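Local coordinates for TCP pilus virulence regulatory protein (Vibrio cholerae, PDB 4MLO), which activates transcription of virulence genes as an AraC-family regulator, probably binding DNA through helix-turn-helix motifs, and holds a palmitoleic acid in a pocket, at residues 222-227 with 240-245. Sequence-based numbering, arbitrary orientation.
Sequences ISYSIS and AYQSGF
Tyr224 has CG anti to its backbone N (chi1 -171°), and the edge of its ring meets Ser243; Phe245 has CG anti to its carbonyl carbon (chi1 -68°), and its ring meets Ile222. Ser243 sits where the backbones come closest, its CA 5.6 Å from the CA of Ser225. Its OG lies 3.4 Å from Ser225 CB and meets the Tyr224 ring at the edge, near the ring plane, 3.6 Å from CD1. Farther out on the same ring, Tyr224 CE1 lies 3.6 Å from Gln242 O. On the Phe245 side, Ile222 CD1 approaches CZ to 3.5 Å, the two side chains crossing at about a right angle. Ala240 O lies in plane at the edge of the phenylalanine ring. Val254 and Phe251 of helix 248-259 pack against Ile222 and Phe245 respectively, extending this apolar patch.

No hydrogen bond joins the segments; both buried serine hydroxyls are taken by carbonyls of their own helices: Ser225 OG donates to Ile222 O at 2.7 Å, a carbonyl that also accepts from Ile226 N, while Ser243 OG bonds to Ile239 O. Gly244, with positive phi, ends helix 236-242 in a Schellman motif, and the chain turns there to bring Phe245 back toward helix 213-230. Consistent with the AraC-type fold, helix 236-242 would be the first helix of the C-terminal helix-turn-helix, with helix 248-259 following, and the contact seats it on the long helix 213-230. The small serine side chains let the backbones come close where helix 236-242 ends, and cohesion across the contact rests on van der Waals packing, with the hydroxyls satisfied locally.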
ATOM      1  N   ILE A 222      10.528   1.503   6.872  1.00  8.11           N
ATOM      2  CA  ILE A 222       9.389   1.277   7.776  1.00  8.27           C
ATOM      3  C   ILE A 222       8.477   0.196   7.224  1.00 11.77           C
ATOM      4  O   ILE A 222       7.956  -0.658   7.961  1.00 11.53           O
ATOM      5  CB  ILE A 222       8.618   2.590   8.021  1.00  8.74           C
ATOM      6  CG1 ILE A 222       9.410   3.576   8.901  1.00 12.84           C
ATOM      7  CG2 ILE A 222       7.214   2.347   8.671  1.00 12.36           C
ATOM      8  CD1 ILE A 222       9.796   3.069  10.290  1.00 10.34           C
ATOM      9  N   SER A 223       8.216   0.231   5.932  1.00  9.41           N
ATOM     10  CA  SER A 223       7.332  -0.779   5.391  0.50 11.18           C
ATOM     11  C   SER A 223       7.980  -2.160   5.454  1.00 11.22           C
ATOM     12  O   SER A 223       7.282  -3.151   5.667  1.00 13.62           O
ATOM     13  CB  SER A 223       6.902  -0.359   3.995  0.50 13.61           C
ATOM     14  OG  SER A 223       6.073   0.797   4.113  0.50 13.69           O
ATOM     15  N   TYR A 224       9.313  -2.239   5.366  1.00 11.64           N
ATOM     16  CA  TYR A 224      10.006  -3.497   5.616  1.00  8.85           C
ATOM     17  C   TYR A 224       9.791  -3.973   7.052  1.00 12.64           C
ATOM     18  O   TYR A 224       9.491  -5.156   7.290  1.00 12.15           O
ATOM     19  CB  TYR A 224      11.489  -3.306   5.266  1.00  9.31           C
ATOM     20  CG  TYR A 224      12.347  -4.543   5.249  1.00 13.20           C
ATOM     21  CD1 TYR A 224      12.942  -5.003   6.383  1.00 14.41           C
ATOM     22  CD2 TYR A 224      12.658  -5.169   4.043  1.00 23.67           C
ATOM     23  CE1 TYR A 224      13.771  -6.131   6.371  1.00 16.31           C
ATOM     24  CE2 TYR A 224      13.483  -6.306   4.031  1.00 19.25           C
ATOM     25  CZ  TYR A 224      14.009  -6.777   5.221  1.00 26.53           C
ATOM     26  OH  TYR A 224      14.848  -7.893   5.262  1.00 36.09           O
ATOM     27  N   SER A 225       9.888  -3.061   8.028  1.00 11.95           N
ATOM     28  CA  SER A 225       9.676  -3.453   9.424  1.00  9.95           C
ATOM     29  C   SER A 225       8.245  -3.958   9.649  1.00  8.98           C
ATOM     30  O   SER A 225       8.023  -4.863  10.468  1.00 10.63           O
ATOM     31  CB  SER A 225       9.992  -2.279  10.363  1.00 11.06           C
ATOM     32  OG  SER A 225       8.988  -1.269  10.429  1.00 13.21           O
ATOM     33  N   ILE A 226       7.279  -3.329   8.993  1.00  9.96           N
ATOM     34  CA  ILE A 226       5.886  -3.752   9.098  1.00 10.27           C
ATOM     35  C   ILE A 226       5.749  -5.159   8.549  1.00 11.66           C
ATOM     36  O   ILE A 226       5.160  -6.035   9.177  1.00 15.30           O
ATOM     37  CB  ILE A 226       4.973  -2.736   8.388  1.00 12.87           C
ATOM     38  CG1 ILE A 226       4.871  -1.486   9.246  1.00 18.13           C
ATOM     39  CG2 ILE A 226       3.592  -3.290   8.186  1.00 14.42           C
ATOM     40  CD1 ILE A 226       4.321  -0.304   8.501  1.00 15.46           C
ATOM     41  N   SER A 227       6.363  -5.415   7.384  1.00 11.81           N
ATOM     42  CA  SER A 227       6.374  -6.766   6.832  1.00 14.28           C
ATOM     43  C   SER A 227       6.971  -7.771   7.800  1.00 15.13           C
ATOM     44  O   SER A 227       6.436  -8.876   7.940  1.00 15.38           O
ATOM     45  CB  SER A 227       7.145  -6.786   5.516  1.00 18.13           C
ATOM     46  OG  SER A 227       6.441  -6.079   4.523  1.00 26.28           O
ATOM     47  N   ALA A 240      14.443  -3.360  14.321  1.00  9.80           N
ATOM     48  CA  ALA A 240      15.047  -2.078  13.949  1.00  8.33           C
ATOM     49  C   ALA A 240      16.314  -2.310  13.141  1.00 11.14           C
ATOM     50  O   ALA A 240      16.525  -1.658  12.118  1.00 10.26           O
ATOM     51  CB  ALA A 240      15.374  -1.274  15.184  1.00 10.55           C
ATOM     52  N   TYR A 241      17.143  -3.259  13.567  1.00 11.25           N
ATOM     53  CA  TYR A 241      18.438  -3.455  12.890  1.00 11.05           C
ATOM     54  C   TYR A 241      18.269  -4.222  11.584  1.00 11.72           C
ATOM     55  O   TYR A 241      18.930  -3.908  10.584  1.00 10.50           O
ATOM     56  CB  TYR A 241      19.414  -4.173  13.843  1.00 10.37           C
ATOM     57  CG  TYR A 241      20.067  -3.223  14.856  1.00 10.61           C
ATOM     58  CD1 TYR A 241      19.582  -3.110  16.150  1.00 15.24           C
ATOM     59  CD2 TYR A 241      21.091  -2.362  14.479  1.00 11.09           C
ATOM     60  CE1 TYR A 241      20.142  -2.214  17.051  1.00 14.15           C
ATOM     61  CE2 TYR A 241      21.661  -1.467  15.368  1.00 16.13           C
ATOM     62  CZ  TYR A 241      21.182  -1.381  16.660  1.00 16.10           C
ATOM     63  OH  TYR A 241      21.731  -0.485  17.557  1.00 16.17           O
ATOM     64  N   GLN A 242      17.362  -5.199  11.553  1.00 10.28           N
ATOM     65  CA  GLN A 242      17.098  -5.939  10.328  0.50 13.20           C
ATOM     66  C   GLN A 242      16.573  -5.013   9.235  1.00 12.69           C
ATOM     67  O   GLN A 242      16.820  -5.230   8.048  1.00 11.68           O
ATOM     68  CB  GLN A 242      16.109  -7.073  10.626  0.50 13.16           C
ATOM     69  CG  GLN A 242      15.795  -7.972   9.451  0.50 17.85           C
ATOM     70  CD  GLN A 242      16.679  -9.199   9.359  0.50 25.87           C
ATOM     71  OE1 GLN A 242      17.295  -9.611  10.346  0.50 17.23           O
ATOM     72  NE2 GLN A 242      16.725  -9.810   8.162  0.50 21.07           N
ATOM     73  N   SER A 243      15.842  -3.977   9.610  1.00 11.10           N
ATOM     74  CA  SER A 243      15.232  -3.077   8.671  1.00  8.99           C
ATOM     75  C   SER A 243      16.148  -1.957   8.232  1.00  9.11           C
ATOM     76  O   SER A 243      15.717  -1.130   7.415  1.00 10.41           O
ATOM     77  CB  SER A 243      13.995  -2.459   9.301  1.00 11.98           C
ATOM     78  OG  SER A 243      13.073  -3.470   9.680  1.00 13.40           O
ATOM     79  N   GLY A 244      17.377  -1.896   8.749  1.00 10.84           N
ATOM     80  CA  GLY A 244      18.372  -0.964   8.264  1.00 11.69           C
ATOM     81  C   GLY A 244      18.469   0.337   9.012  1.00 11.86           C
ATOM     82  O   GLY A 244      19.210   1.237   8.568  1.00 13.22           O
ATOM     83  N   PHE A 245      17.795   0.462  10.157  1.00 10.86           N
ATOM     84  CA  PHE A 245      17.929   1.660  10.968  1.00  9.08           C
ATOM     85  C   PHE A 245      19.225   1.654  11.795  1.00  9.36           C
ATOM     86  O   PHE A 245      19.753   0.601  12.193  1.00 12.73           O
ATOM     87  CB  PHE A 245      16.684   1.800  11.849  1.00 10.44           C
ATOM     88  CG  PHE A 245      15.454   2.097  11.060  1.00  9.27           C
ATOM     89  CD1 PHE A 245      15.225   3.391  10.594  1.00 16.34           C
ATOM     90  CD2 PHE A 245      14.552   1.100  10.711  1.00 13.10           C
ATOM     91  CE1 PHE A 245      14.095   3.677   9.828  1.00 16.70           C
ATOM     92  CE2 PHE A 245      13.411   1.380   9.961  1.00 14.80           C
ATOM     93  CZ  PHE A 245      13.188   2.655   9.517  1.00 12.67           C
TER